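Local coordinates for protein erythromycin dehydratase (Saccharopolyspora erythraea, PDB 3EL6) that probably dehydrates beta-hydroxyacyl intermediates as a double-hotdog dehydratase domain of the erythromycin polyketide synthase, at residues Leu101-Pro106 with Gln149-Thr154. Sequence-based numbering, arbitrary orientation.
Sequences LVLQRP and QHATGT
In the double hotdog fold of this dehydratase, strands 97-103 and 148-156 lie side by side and antiparallel, and L101-P106 meets Q149-T154 where the first strand runs out. V102 and T152 form a hydrogen-bonded pair: V102 N reaches T152 O at 2.9 Å, nearly straight at 176°, and T152 N returns a longer bond to V102 O. L101 faces G153 and L103 faces A151 as non-hydrogen-bonded pairs; the methyl groups L101 CD1 and L103 CD2 both come up to A151 CB, the latter at 4.0 Å, on the sheet face packed against helix 79-93. T152 lies on the opposite face with V102, where its OG1 is hydrogen-bonded to D132. H150 and A151 together oppose V133 in a classic beta bulge, and H150 O takes a short bond from Q104 N at 2.6 Å. Past the end of strand 97-103, R105 meets the H150 ring twice. H150 ND1 donates in its ring plane to R105 O, a bond whose 2.5 Å length is doubtful, with the donor 37° out of the carbonyl plane. Water 1 lies near both R105 O and H150 O. The arginine chain, bent at chi2 and chi3, folds its guanidinium back over one ring face, the planes 31° apart. R105 NH2 sits 3.2 Å from H150 CE1, offset toward the rim of the ring, and makes a weak hydrogen bond to Q149 O at 3.0 Å.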
ATOM      1  N   LEU A 101      -3.084   5.891 -20.064  1.00 22.39           N
ATOM      2  CA  LEU A 101      -2.316   4.686 -19.649  1.00 21.68           C
ATOM      3  C   LEU A 101      -1.381   4.335 -20.757  1.00 23.06           C
ATOM      4  O   LEU A 101      -1.813   4.163 -21.938  1.00 22.51           O
ATOM      5  CB  LEU A 101      -3.268   3.523 -19.311  1.00 21.02           C
ATOM      6  CG  LEU A 101      -2.500   2.364 -18.642  1.00 21.15           C
ATOM      7  CD1 LEU A 101      -2.173   2.736 -17.191  1.00 24.50           C
ATOM      8  CD2 LEU A 101      -3.355   1.113 -18.730  1.00 25.65           C
ATOM      9  N   VAL A 102      -0.085   4.277 -20.429  1.00 22.55           N
ATOM     10  CA  VAL A 102       0.930   3.963 -21.417  1.00 24.19           C
ATOM     11  C   VAL A 102       1.457   2.579 -21.086  1.00 25.31           C
ATOM     12  O   VAL A 102       1.873   2.302 -19.939  1.00 25.51           O
ATOM     13  CB  VAL A 102       2.064   4.989 -21.371  1.00 25.07           C
ATOM     14  CG1 VAL A 102       3.137   4.627 -22.391  1.00 26.91           C
ATOM     15  CG2 VAL A 102       1.488   6.345 -21.674  1.00 26.78           C
ATOM     16  N   LEU A 103       1.371   1.694 -22.058  1.00 25.89           N
ATOM     17  CA  LEU A 103       1.761   0.334 -21.866  1.00 30.36           C
ATOM     18  C   LEU A 103       3.222   0.144 -22.249  1.00 34.16           C
ATOM     19  O   LEU A 103       3.648   0.488 -23.349  1.00 36.40           O
ATOM     20  CB  LEU A 103       0.834  -0.550 -22.707  1.00 30.28           C
ATOM     21  CG  LEU A 103      -0.658  -0.355 -22.326  1.00 30.36           C
ATOM     22  CD1 LEU A 103      -1.609  -0.777 -23.426  1.00 31.63           C
ATOM     23  CD2 LEU A 103      -1.013  -1.108 -21.055  1.00 31.18           C
ATOM     24  N   GLN A 104       3.994  -0.436 -21.364  1.00 37.38           N
ATOM     25  CA  GLN A 104       5.339  -0.794 -21.732  1.00 41.58           C
ATOM     26  C   GLN A 104       5.282  -2.225 -22.258  1.00 42.91           C
ATOM     27  O   GLN A 104       4.252  -2.699 -22.766  1.00 44.88           O
ATOM     28  CB  GLN A 104       6.273  -0.610 -20.510  1.00 42.67           C
ATOM     29  CG  GLN A 104       6.675   0.891 -20.283  1.00 45.70           C
ATOM     30  CD  GLN A 104       5.771   1.730 -19.294  1.00 49.83           C
ATOM     31  OE1 GLN A 104       5.149   2.723 -19.699  1.00 50.16           O
ATOM     32  NE2 GLN A 104       5.763   1.362 -18.004  1.00 49.76           N
ATOM     33  N   ARG A 105       6.384  -2.921 -22.154  1.00 44.73           N
ATOM     34  CA  ARG A 105       6.425  -4.334 -22.417  1.00 45.76           C
ATOM     35  C   ARG A 105       5.142  -5.079 -22.065  1.00 44.42           C
ATOM     36  O   ARG A 105       4.640  -5.000 -20.930  1.00 44.11           O
ATOM     37  CB  ARG A 105       7.546  -4.902 -21.582  1.00 46.54           C
ATOM     38  CG  ARG A 105       7.795  -4.030 -20.365  1.00 50.06           C
ATOM     39  CD  ARG A 105       9.233  -4.112 -19.997  1.00 53.20           C
ATOM     40  NE  ARG A 105       9.527  -5.483 -19.600  1.00 54.46           N
ATOM     41  CZ  ARG A 105       9.081  -5.978 -18.460  1.00 55.92           C
ATOM     42  NH1 ARG A 105       9.365  -7.235 -18.124  1.00 56.86           N
ATOM     43  NH2 ARG A 105       8.346  -5.184 -17.667  1.00 52.22           N
ATOM     44  N   PRO A 106       4.601  -5.799 -23.043  1.00 43.64           N
ATOM     45  CA  PRO A 106       3.492  -6.698 -22.765  1.00 43.20           C
ATOM     46  C   PRO A 106       3.943  -7.743 -21.773  1.00 41.77           C
ATOM     47  O   PRO A 106       5.129  -8.008 -21.638  1.00 42.66           O
ATOM     48  CB  PRO A 106       3.172  -7.322 -24.132  1.00 43.71           C
ATOM     49  CG  PRO A 106       4.364  -7.031 -24.951  1.00 44.66           C
ATOM     50  CD  PRO A 106       4.863  -5.695 -24.473  1.00 44.49           C
ATOM     51  N   GLN A 149       7.910  -3.188 -14.124  1.00 25.17           N
ATOM     52  CA  GLN A 149       6.845  -2.227 -14.440  1.00 26.16           C
ATOM     53  C   GLN A 149       6.283  -2.478 -15.837  1.00 26.28           C
ATOM     54  O   GLN A 149       7.071  -2.601 -16.781  1.00 26.33           O
ATOM     55  CB  GLN A 149       7.347  -0.799 -14.389  1.00 27.50           C
ATOM     56  CG  GLN A 149       6.199   0.177 -14.599  1.00 31.19           C
ATOM     57  CD  GLN A 149       6.594   1.572 -14.370  1.00 36.89           C
ATOM     58  OE1 GLN A 149       6.475   2.416 -15.257  1.00 43.22           O
ATOM     59  NE2 GLN A 149       7.033   1.858 -13.162  1.00 38.12           N
ATOM     60  N   HIS A 150       4.959  -2.592 -15.980  1.00 24.00           N
ATOM     61  CA  HIS A 150       4.386  -2.827 -17.319  1.00 24.17           C
ATOM     62  C   HIS A 150       3.550  -1.660 -17.845  1.00 25.47           C
ATOM     63  O   HIS A 150       3.391  -1.521 -19.075  1.00 25.43           O
ATOM     64  CB  HIS A 150       3.563  -4.113 -17.363  1.00 24.57           C
ATOM     65  CG  HIS A 150       4.431  -5.331 -17.390  1.00 26.53           C
ATOM     66  ND1 HIS A 150       4.902  -5.880 -18.563  1.00 27.19           N
ATOM     67  CD2 HIS A 150       4.967  -6.062 -16.382  1.00 28.21           C
ATOM     68  CE1 HIS A 150       5.697  -6.905 -18.274  1.00 29.03           C
ATOM     69  NE2 HIS A 150       5.752  -7.037 -16.958  1.00 26.58           N
ATOM     70  N   ALA A 151       3.033  -0.823 -16.938  1.00 23.93           N
ATOM     71  CA  ALA A 151       2.230   0.332 -17.398  1.00 23.85           C
ATOM     72  C   ALA A 151       2.289   1.440 -16.360  1.00 23.90           C
ATOM     73  O   ALA A 151       2.498   1.166 -15.186  1.00 23.95           O
ATOM     74  CB  ALA A 151       0.798  -0.074 -17.605  1.00 23.11           C
ATOM     75  N   THR A 152       1.975   2.653 -16.796  1.00 22.67           N
ATOM     76  CA  THR A 152       1.829   3.766 -15.886  1.00 22.87           C
ATOM     77  C   THR A 152       0.869   4.764 -16.508  1.00 21.41           C
ATOM     78  O   THR A 152       0.778   4.878 -17.746  1.00 22.37           O
ATOM     79  CB  THR A 152       3.187   4.465 -15.608  1.00 25.26           C
ATOM     80  OG1 THR A 152       3.003   5.429 -14.561  1.00 27.92           O
ATOM     81  CG2 THR A 152       3.683   5.178 -16.850  1.00 26.86           C
ATOM     82  N   GLY A 153       0.131   5.470 -15.678  1.00 20.62           N
ATOM     83  CA  GLY A 153      -0.832   6.433 -16.214  1.00 20.71           C
ATOM     84  C   GLY A 153      -1.350   7.356 -15.130  1.00 20.86           C
ATOM     85  O   GLY A 153      -0.713   7.507 -14.061  1.00 19.02           O
ATOM     86  N   THR A 154      -2.523   7.926 -15.385  1.00 19.06           N
ATOM     87  CA  THR A 154      -3.103   8.962 -14.550  1.00 20.45           C
ATOM     88  C   THR A 154      -4.600   8.738 -14.460  1.00 19.95           C
ATOM     89  O   THR A 154      -5.245   8.464 -15.489  1.00 21.56           O
ATOM     90  CB  THR A 154      -2.802  10.358 -15.203  1.00 21.46           C
ATOM     91  OG1 THR A 154      -1.376  10.545 -15.273  1.00 23.87           O
ATOM     92  CG2 THR A 154      -3.463  11.520 -14.408  1.00 22.24           C
TER
HETATM   93  O   HOH W   1       2.621  -3.717 -20.661  1.00 43.89           O